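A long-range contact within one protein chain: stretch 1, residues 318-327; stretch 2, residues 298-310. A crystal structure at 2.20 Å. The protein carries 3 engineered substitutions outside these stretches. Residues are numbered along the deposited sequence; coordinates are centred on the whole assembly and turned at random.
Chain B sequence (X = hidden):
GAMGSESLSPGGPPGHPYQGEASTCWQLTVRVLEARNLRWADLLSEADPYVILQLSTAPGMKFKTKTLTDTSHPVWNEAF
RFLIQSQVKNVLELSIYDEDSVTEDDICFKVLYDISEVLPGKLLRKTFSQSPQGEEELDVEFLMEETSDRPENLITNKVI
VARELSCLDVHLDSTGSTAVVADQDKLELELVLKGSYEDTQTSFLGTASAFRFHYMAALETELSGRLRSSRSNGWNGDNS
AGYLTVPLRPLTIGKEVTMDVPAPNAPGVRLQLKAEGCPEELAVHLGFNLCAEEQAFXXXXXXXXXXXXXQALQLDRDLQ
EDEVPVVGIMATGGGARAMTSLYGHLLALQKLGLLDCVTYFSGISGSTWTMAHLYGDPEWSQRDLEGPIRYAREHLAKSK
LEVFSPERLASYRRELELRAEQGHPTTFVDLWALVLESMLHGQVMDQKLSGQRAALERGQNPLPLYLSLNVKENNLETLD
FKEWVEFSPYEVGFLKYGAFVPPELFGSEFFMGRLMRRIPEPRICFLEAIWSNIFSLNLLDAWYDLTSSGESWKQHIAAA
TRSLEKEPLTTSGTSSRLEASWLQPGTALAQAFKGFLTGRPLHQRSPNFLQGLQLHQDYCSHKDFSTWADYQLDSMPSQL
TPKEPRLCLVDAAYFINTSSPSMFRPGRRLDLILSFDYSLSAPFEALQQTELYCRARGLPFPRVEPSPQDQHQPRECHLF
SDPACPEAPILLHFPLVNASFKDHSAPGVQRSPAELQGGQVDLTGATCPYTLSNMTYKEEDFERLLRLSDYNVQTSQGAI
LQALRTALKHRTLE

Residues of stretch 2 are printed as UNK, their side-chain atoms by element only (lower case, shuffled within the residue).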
ATOM      1  N   ASP B 318     -35.061  -5.166 -22.444  1.00 81.50           N
ATOM      2  CA  ASP B 318     -33.804  -5.648 -21.910  1.00 78.14           C
ATOM      3  C   ASP B 318     -32.701  -4.641 -22.168  1.00 74.79           C
ATOM      4  O   ASP B 318     -32.626  -4.040 -23.245  1.00 74.62           O
ATOM      5  CB  ASP B 318     -33.449  -6.987 -22.542  1.00 77.45           C
ATOM      6  CG  ASP B 318     -34.434  -8.066 -22.175  1.00 78.65           C
ATOM      7  OD1 ASP B 318     -34.747  -8.892 -23.060  1.00 80.94           O
ATOM      8  OD2 ASP B 318     -34.908  -8.073 -21.015  1.00 77.50           O
ATOM      9  N   LEU B 319     -31.840  -4.470 -21.172  1.00 69.55           N
ATOM     10  CA  LEU B 319     -30.741  -3.530 -21.267  1.00 66.96           C
ATOM     11  C   LEU B 319     -29.600  -4.046 -22.113  1.00 64.63           C
ATOM     12  O   LEU B 319     -29.165  -5.189 -21.981  1.00 67.47           O
ATOM     13  CB  LEU B 319     -30.212  -3.164 -19.880  1.00 66.49           C
ATOM     14  CG  LEU B 319     -31.165  -2.303 -19.058  1.00 66.54           C
ATOM     15  CD1 LEU B 319     -30.667  -2.201 -17.629  1.00 65.77           C
ATOM     16  CD2 LEU B 319     -31.325  -0.921 -19.675  1.00 67.71           C
ATOM     17  N   GLN B 320     -29.138  -3.170 -22.996  1.00 63.84           N
ATOM     18  CA  GLN B 320     -27.913  -3.332 -23.726  1.00 66.04           C
ATOM     19  C   GLN B 320     -26.717  -3.201 -22.768  1.00 67.37           C
ATOM     20  O   GLN B 320     -26.777  -2.469 -21.776  1.00 68.37           O
ATOM     21  CB  GLN B 320     -27.858  -2.283 -24.875  1.00 67.78           C
ATOM     22  CG  GLN B 320     -28.105  -0.788 -24.546  1.00 69.07           C
ATOM     23  CD  GLN B 320     -29.502  -0.418 -24.005  1.00 68.66           C
ATOM     24  OE1 GLN B 320     -30.171  -1.229 -23.370  1.00 69.36           O
ATOM     25  NE2 GLN B 320     -29.916   0.835 -24.215  1.00 65.86           N
ATOM     26  N   GLU B 321     -25.641  -3.932 -23.052  1.00 69.08           N
ATOM     27  CA  GLU B 321     -24.445  -3.944 -22.190  1.00 69.65           C
ATOM     28  C   GLU B 321     -23.923  -2.536 -21.900  1.00 71.04           C
ATOM     29  O   GLU B 321     -23.593  -2.204 -20.758  1.00 72.24           O
ATOM     30  CB  GLU B 321     -23.319  -4.773 -22.833  1.00 68.73           C
ATOM     31  CG  GLU B 321     -22.734  -5.826 -21.873  1.00 68.67           C
ATOM     32  CD  GLU B 321     -21.215  -5.790 -21.747  1.00 69.44           C
ATOM     33  OE1 GLU B 321     -20.578  -6.845 -21.483  1.00 64.36           O
ATOM     34  OE2 GLU B 321     -20.651  -4.691 -21.883  1.00 71.35           O
ATOM     35  N   ASP B 322     -23.845  -1.731 -22.958  1.00 71.80           N
ATOM     36  CA  ASP B 322     -23.411  -0.333 -22.881  1.00 71.99           C
ATOM     37  C   ASP B 322     -24.358   0.593 -22.124  1.00 70.41           C
ATOM     38  O   ASP B 322     -23.988   1.725 -21.825  1.00 71.94           O
ATOM     39  CB  ASP B 322     -23.217   0.228 -24.295  1.00 72.70           C
ATOM     40  CG  ASP B 322     -24.486   0.140 -25.131  1.00 74.72           C
ATOM     41  OD1 ASP B 322     -24.586  -0.799 -25.952  1.00 74.51           O
ATOM     42  OD2 ASP B 322     -25.391   0.986 -24.945  1.00 73.77           O
ATOM     43  N   GLU B 323     -25.576   0.142 -21.848  1.00 68.76           N
ATOM     44  CA  GLU B 323     -26.533   0.961 -21.111  1.00 69.28           C
ATOM     45  C   GLU B 323     -26.545   0.651 -19.619  1.00 64.38           C
ATOM     46  O   GLU B 323     -27.106   1.420 -18.859  1.00 64.02           O
ATOM     47  CB  GLU B 323     -27.925   0.784 -21.711  1.00 74.07           C
ATOM     48  CG  GLU B 323     -29.072   1.562 -21.072  1.00 79.27           C
ATOM     49  CD  GLU B 323     -28.789   3.048 -20.933  1.00 84.11           C
ATOM     50  OE1 GLU B 323     -28.735   3.719 -21.981  1.00 88.21           O
ATOM     51  OE2 GLU B 323     -28.629   3.547 -19.794  1.00 86.96           O
ATOM     52  N   VAL B 324     -25.908  -0.442 -19.198  1.00 59.87           N
ATOM     53  CA  VAL B 324     -25.942  -0.857 -17.797  1.00 57.66           C
ATOM     54  C   VAL B 324     -25.101   0.112 -16.965  1.00 53.92           C
ATOM     55  O   VAL B 324     -23.886   0.217 -17.178  1.00 51.98           O
ATOM     56  CB  VAL B 324     -25.417  -2.302 -17.594  1.00 58.75           C
ATOM     57  CG1 VAL B 324     -25.522  -2.712 -16.129  1.00 57.53           C
ATOM     58  CG2 VAL B 324     -26.206  -3.281 -18.452  1.00 60.27           C
ATOM     59  N   PRO B 325     -25.736   0.830 -16.022  1.00 51.21           N
ATOM     60  CA  PRO B 325     -24.969   1.756 -15.197  1.00 51.13           C
ATOM     61  C   PRO B 325     -24.083   1.028 -14.185  1.00 47.48           C
ATOM     62  O   PRO B 325     -24.453  -0.034 -13.685  1.00 45.14           O
ATOM     63  CB  PRO B 325     -26.054   2.561 -14.481  1.00 51.18           C
ATOM     64  CG  PRO B 325     -27.178   1.592 -14.348  1.00 52.18           C
ATOM     65  CD  PRO B 325     -27.156   0.795 -15.623  1.00 52.05           C
ATOM     66  N   VAL B 326     -22.911   1.597 -13.919  1.00 45.49           N
ATOM     67  CA  VAL B 326     -21.974   1.038 -12.953  1.00 44.17           C
ATOM     68  C   VAL B 326     -22.283   1.652 -11.589  1.00 42.28           C
ATOM     69  O   VAL B 326     -22.152   2.862 -11.391  1.00 42.11           O
ATOM     70  CB  VAL B 326     -20.514   1.309 -13.371  1.00 44.55           C
ATOM     71  CG1 VAL B 326     -19.535   0.729 -12.357  1.00 44.24           C
ATOM     72  CG2 VAL B 326     -20.242   0.724 -14.754  1.00 44.71           C
ATOM     73  N   VAL B 327     -22.715   0.806 -10.664  1.00 41.63           N
ATOM     74  CA  VAL B 327     -23.118   1.235  -9.329  1.00 42.65           C
ATOM     75  C   VAL B 327     -22.107   0.733  -8.301  1.00 43.12           C
ATOM     76  O   VAL B 327     -21.699  -0.423  -8.344  1.00 42.85           O
ATOM     77  CB  VAL B 327     -24.512   0.684  -8.965  1.00 41.39           C
ATOM     78  CG1 VAL B 327     -24.902   1.076  -7.548  1.00 41.27           C
ATOM     79  CG2 VAL B 327     -25.558   1.182  -9.958  1.00 41.86           C
ATOM     80  N   UNK B 298     -16.465  -7.891 -15.073  1.00 37.95           N
ATOM     81  CA  UNK B 298     -17.461  -6.882 -15.403  1.00 41.24           C
ATOM     82  C   UNK B 298     -18.501  -7.413 -16.381  1.00 41.14           C
ATOM     83  O   UNK B 298     -19.701  -7.172 -16.198  1.00 40.78           O
ATOM     84  c   UNK B 298     -16.810  -5.615 -15.960  1.00 41.67           C
ATOM     85  c   UNK B 298     -16.976  -4.229 -13.847  1.00 42.54           C
ATOM     86  c   UNK B 298     -16.050  -4.772 -14.932  1.00 43.03           C
ATOM     87  c   UNK B 298     -15.323  -3.636 -15.633  1.00 42.38           C
ATOM     88  N   UNK B 299     -18.041  -8.128 -17.408  1.00 40.63           N
ATOM     89  CA  UNK B 299     -18.956  -8.762 -18.368  1.00 41.05           C
ATOM     90  C   UNK B 299     -19.894  -9.731 -17.663  1.00 40.66           C
ATOM     91  O   UNK B 299     -21.098  -9.713 -17.900  1.00 41.46           O
ATOM     92  c   UNK B 299     -18.189  -9.453 -19.510  1.00 41.38           C
ATOM     93  o   UNK B 299     -17.501 -10.627 -19.089  1.00 41.05           O
ATOM     94  N   UNK B 300     -19.349 -10.545 -16.765  1.00 41.14           N
ATOM     95  CA  UNK B 300     -20.161 -11.462 -15.974  1.00 41.13           C
ATOM     96  C   UNK B 300     -21.145 -10.715 -15.067  1.00 43.22           C
ATOM     97  O   UNK B 300     -22.339 -11.030 -15.038  1.00 42.93           O
ATOM     98  c   UNK B 300     -19.252 -12.390 -15.154  1.00 42.15           C
ATOM     99  n   UNK B 300     -15.229 -13.233 -12.817  1.00 42.16           N
ATOM    100  n   UNK B 300     -17.041 -13.973 -14.031  1.00 42.13           N
ATOM    101  c   UNK B 300     -17.736 -14.461 -15.233  1.00 42.37           C
ATOM    102  n   UNK B 300     -14.966 -13.703 -15.040  1.00 40.65           N
ATOM    103  c   UNK B 300     -15.748 -13.639 -13.969  1.00 41.53           C
ATOM    104  c   UNK B 300     -18.532 -13.423 -16.003  1.00 42.62           C
ATOM    105  N   UNK B 301     -20.658  -9.699 -14.361  1.00 44.30           N
ATOM    106  CA  UNK B 301     -21.478  -8.982 -13.387  1.00 44.31           C
ATOM    107  C   UNK B 301     -22.596  -8.182 -14.056  1.00 43.71           C
ATOM    108  O   UNK B 301     -23.703  -8.123 -13.539  1.00 40.68           O
ATOM    109  c   UNK B 301     -21.345  -7.345 -11.389  1.00 42.16           C
ATOM    110  c   UNK B 301     -21.981  -8.327 -10.420  1.00 42.29           C
ATOM    111  n   UNK B 301     -22.665  -7.656  -9.322  1.00 41.82           N
ATOM    112  n   UNK B 301     -23.495  -9.608  -8.393  1.00 41.59           N
ATOM    113  c   UNK B 301     -23.369  -8.282  -8.383  1.00 41.82           C
ATOM    114  c   UNK B 301     -20.609  -8.053 -12.520  1.00 43.24           C
ATOM    115  n   UNK B 301     -23.959  -7.576  -7.427  1.00 41.77           N
ATOM    116  N   UNK B 302     -22.301  -7.565 -15.194  1.00 46.37           N
ATOM    117  CA  UNK B 302     -23.279  -6.708 -15.874  1.00 51.55           C
ATOM    118  C   UNK B 302     -24.516  -7.442 -16.383  1.00 53.20           C
ATOM    119  O   UNK B 302     -25.574  -6.827 -16.542  1.00 52.47           O
ATOM    120  c   UNK B 302     -20.190  -2.932 -16.948  1.00 62.66           C
ATOM    121  c   UNK B 302     -21.839  -4.732 -16.468  1.00 59.12           C
ATOM    122  n   UNK B 302     -19.438  -2.187 -17.990  1.00 63.73           N
ATOM    123  c   UNK B 302     -22.620  -5.918 -17.002  1.00 54.86           C
ATOM    124  c   UNK B 302     -21.066  -4.015 -17.558  1.00 60.98           C
ATOM    125  N   UNK B 303     -24.387  -8.743 -16.641  1.00 55.46           N
ATOM    126  CA  UNK B 303     -25.556  -9.569 -16.942  1.00 58.64           C
ATOM    127  C   UNK B 303     -26.471  -9.661 -15.734  1.00 54.72           C
ATOM    128  O   UNK B 303     -27.688  -9.523 -15.865  1.00 54.03           O
ATOM    129  c   UNK B 303     -25.150 -10.980 -17.367  1.00 62.31           C
ATOM    130  o   UNK B 303     -26.632 -12.093 -19.914  1.00 81.83           O
ATOM    131  n   UNK B 303     -26.276  -9.910 -20.318  1.00 75.37           N
ATOM    132  c   UNK B 303     -24.743 -11.073 -18.832  1.00 67.67           C
ATOM    133  c   UNK B 303     -25.964 -11.069 -19.746  1.00 74.95           C
ATOM    134  N   UNK B 304     -25.881  -9.895 -14.563  1.00 52.04           N
ATOM    135  CA  UNK B 304     -26.653  -9.991 -13.323  1.00 50.45           C
ATOM    136  C   UNK B 304     -27.284  -8.639 -12.988  1.00 49.25           C
ATOM    137  O   UNK B 304     -28.423  -8.576 -12.536  1.00 49.00           O
ATOM    138  c   UNK B 304     -25.794 -10.492 -12.135  1.00 50.69           C
ATOM    139  c   UNK B 304     -26.603 -10.503 -10.842  1.00 50.46           C
ATOM    140  c   UNK B 304     -25.253 -11.891 -12.413  1.00 50.77           C
ATOM    141  N   UNK B 305     -26.543  -7.564 -13.232  1.00 49.19           N
ATOM    142  CA  UNK B 305     -27.040  -6.209 -12.983  1.00 49.60           C
ATOM    143  C   UNK B 305     -28.171  -5.826 -13.945  1.00 50.02           C
ATOM    144  O   UNK B 305     -29.184  -5.266 -13.524  1.00 48.26           O
ATOM    145  c   UNK B 305     -26.454  -3.753 -12.985  1.00 48.88           C
ATOM    146  c   UNK B 305     -25.906  -5.167 -13.084  1.00 49.78           C
ATOM    147  c   UNK B 305     -24.863  -5.401 -11.993  1.00 50.56           C
ATOM    148  N   UNK B 306     -27.993  -6.123 -15.229  1.00 51.48           N
ATOM    149  CA  UNK B 306     -29.019  -5.837 -16.242  1.00 53.32           C
ATOM    150  C   UNK B 306     -30.354  -6.473 -15.864  1.00 55.02           C
ATOM    151  O   UNK B 306     -31.401  -5.820 -15.909  1.00 55.22           O
ATOM    152  c   UNK B 306     -28.571  -6.339 -17.606  1.00 52.78           C
ATOM    153  N   UNK B 307     -30.301  -7.744 -15.474  1.00 57.62           N
ATOM    154  CA  UNK B 307     -31.491  -8.479 -15.047  1.00 61.08           C
ATOM    155  C   UNK B 307     -32.117  -7.846 -13.806  1.00 60.80           C
ATOM    156  O   UNK B 307     -33.313  -7.547 -13.792  1.00 61.55           O
ATOM    157  c   UNK B 307     -32.704 -12.066 -13.089  1.00 75.23           C
ATOM    158  n   UNK B 307     -32.767 -13.362 -12.362  1.00 77.65           N
ATOM    159  c   UNK B 307     -32.186 -10.935 -15.279  1.00 69.72           C
ATOM    160  c   UNK B 307     -32.162 -12.242 -14.500  1.00 72.37           C
ATOM    161  c   UNK B 307     -31.159  -9.945 -14.751  1.00 64.69           C
ATOM    162  N   UNK B 308     -31.310  -7.644 -12.767  1.00 58.82           N
ATOM    163  CA  UNK B 308     -31.806  -7.082 -11.509  1.00 57.44           C
ATOM    164  C   UNK B 308     -32.360  -5.667 -11.689  1.00 54.84           C
ATOM    165  O   UNK B 308     -33.306  -5.277 -11.008  1.00 50.20           O
ATOM    166  c   UNK B 308     -30.705  -7.085 -10.458  1.00 58.79           C
ATOM    167  N   UNK B 309     -31.770  -4.909 -12.609  1.00 54.62           N
ATOM    168  CA  UNK B 309     -32.258  -3.570 -12.924  1.00 56.76           C
ATOM    169  C   UNK B 309     -33.618  -3.589 -13.622  1.00 59.85           C
ATOM    170  O   UNK B 309     -34.492  -2.782 -13.309  1.00 59.12           O
ATOM    171  c   UNK B 309     -29.369  -1.318 -14.223  1.00 60.44           C
ATOM    172  c   UNK B 309     -30.239  -1.935 -13.150  1.00 59.32           C
ATOM    173  c   UNK B 309     -30.895  -0.846 -12.316  1.00 59.77           C
ATOM    174  c   UNK B 309     -31.276  -2.825 -13.820  1.00 58.57           C
ATOM    175  N   UNK B 310     -33.780  -4.488 -14.587  1.00 60.66           N
ATOM    176  CA  UNK B 310     -35.058  -4.627 -15.278  1.00 63.85           C
ATOM    177  C   UNK B 310     -36.182  -4.916 -14.280  1.00 62.86           C
ATOM    178  O   UNK B 310     -37.236  -4.286 -14.327  1.00 62.71           O
ATOM    179  n   UNK B 310     -37.366  -7.751 -20.239  1.00 75.12           N
ATOM    180  c   UNK B 310     -34.988  -5.733 -16.333  1.00 67.03           C
ATOM    181  c   UNK B 310     -36.155  -6.750 -18.324  1.00 72.47           C
ATOM    182  c   UNK B 310     -36.318  -5.984 -17.029  1.00 70.11           C
ATOM    183  c   UNK B 310     -37.510  -7.133 -18.899  1.00 74.03           C
TER

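Position 298 opens the helical stretch with four carbons, forked at the second, that make no contact with stretch 1. This is Leu298, partly exposed, an apolar side chain compatible with the helix though it does not serve this contact. Position 299 has one carbon and then an oxygen, and meets Glu321: Ser299. A small polar side chain suits this exposed site; OE1 of Glu321 comes within 4.0 Å of CB of Ser299 without a hydrogen bond between them.

Positions 300 and 301 each carry three carbons, a nitrogen, and a carbon bearing two more nitrogens, and touch nothing on stretch 1. They are Arg300 and Arg301, whose guanidinium groups find hydrogen bonds elsewhere in the structure. Position 302 is four carbons in a row ending in nitrogen, directed toward stretch 1, where it meets Glu321, Val324 and Val326: Lys302. Its long aliphatic part suits a mixed site, with CG 4.2 Å from CG1 of Val324 and CE 4.3 Å from CG2 of Val326, while CD lies 4.4 Å from OE2 of Glu321.

At 303, three carbons, the third carrying one oxygen and one nitrogen, spell Gln303, an amide at home on an exposed face. Position 304, one carbon bearing two more, is out of reach of stretch 1: Val304, whose compact apolar fork fits a partly exposed place on the helix. The same three-carbon fork at 305 points toward stretch 1, meets Val324 and Pro325, and is Val305; its CG1 packs 3.4 Å from CG1 of Val324, a compact branched side chain meeting another.

Position 306 has a single carbon, which meets Leu319 and Val324, hence Ala306. The short side chain allows close approach: CB is 4.2 Å from CB of Leu319 and 4.0 Å from CG2 of Val324. Position 307, four carbons and a terminal nitrogen, is Lys307, directed away and exposed. Position 308, again one carbon, makes no contact here: Ala308, a small residue well suited to a helix.

Position 309 has four carbons forked at the second, meeting Leu319 and Pro325: Leu309. It is buried, and its CD1 reaches both CD1 of Leu319 at 3.8 Å and CD of Pro325 at 3.4 Å. Position 310, four carbons ending in a nitrogen that meets Asp318, is Lys310. All four chi angles are t, so the extended chain carries NZ to OD2 of Asp318 at 2.6 Å, a hydrogen bond within a salt bridge.

The contact thus rests one helical face, with positions 302, 305, 306 and 309, each within about a turn of the next, along it, against an irregular segment. Leu319 and Val324 point toward the helix and meet it through apolar packing, joined by Pro325. Helical bonds such as Ala306 N to Lys302 O at 2.8 Å hold the helix, and the one hydrogen bond across the stretches comes from a side chain. The Asp318–Lys310 salt bridge adds a charged tie at the exposed end of the apolar packing.

Stretch 2 (298-310) LSRRKQVVAKALK
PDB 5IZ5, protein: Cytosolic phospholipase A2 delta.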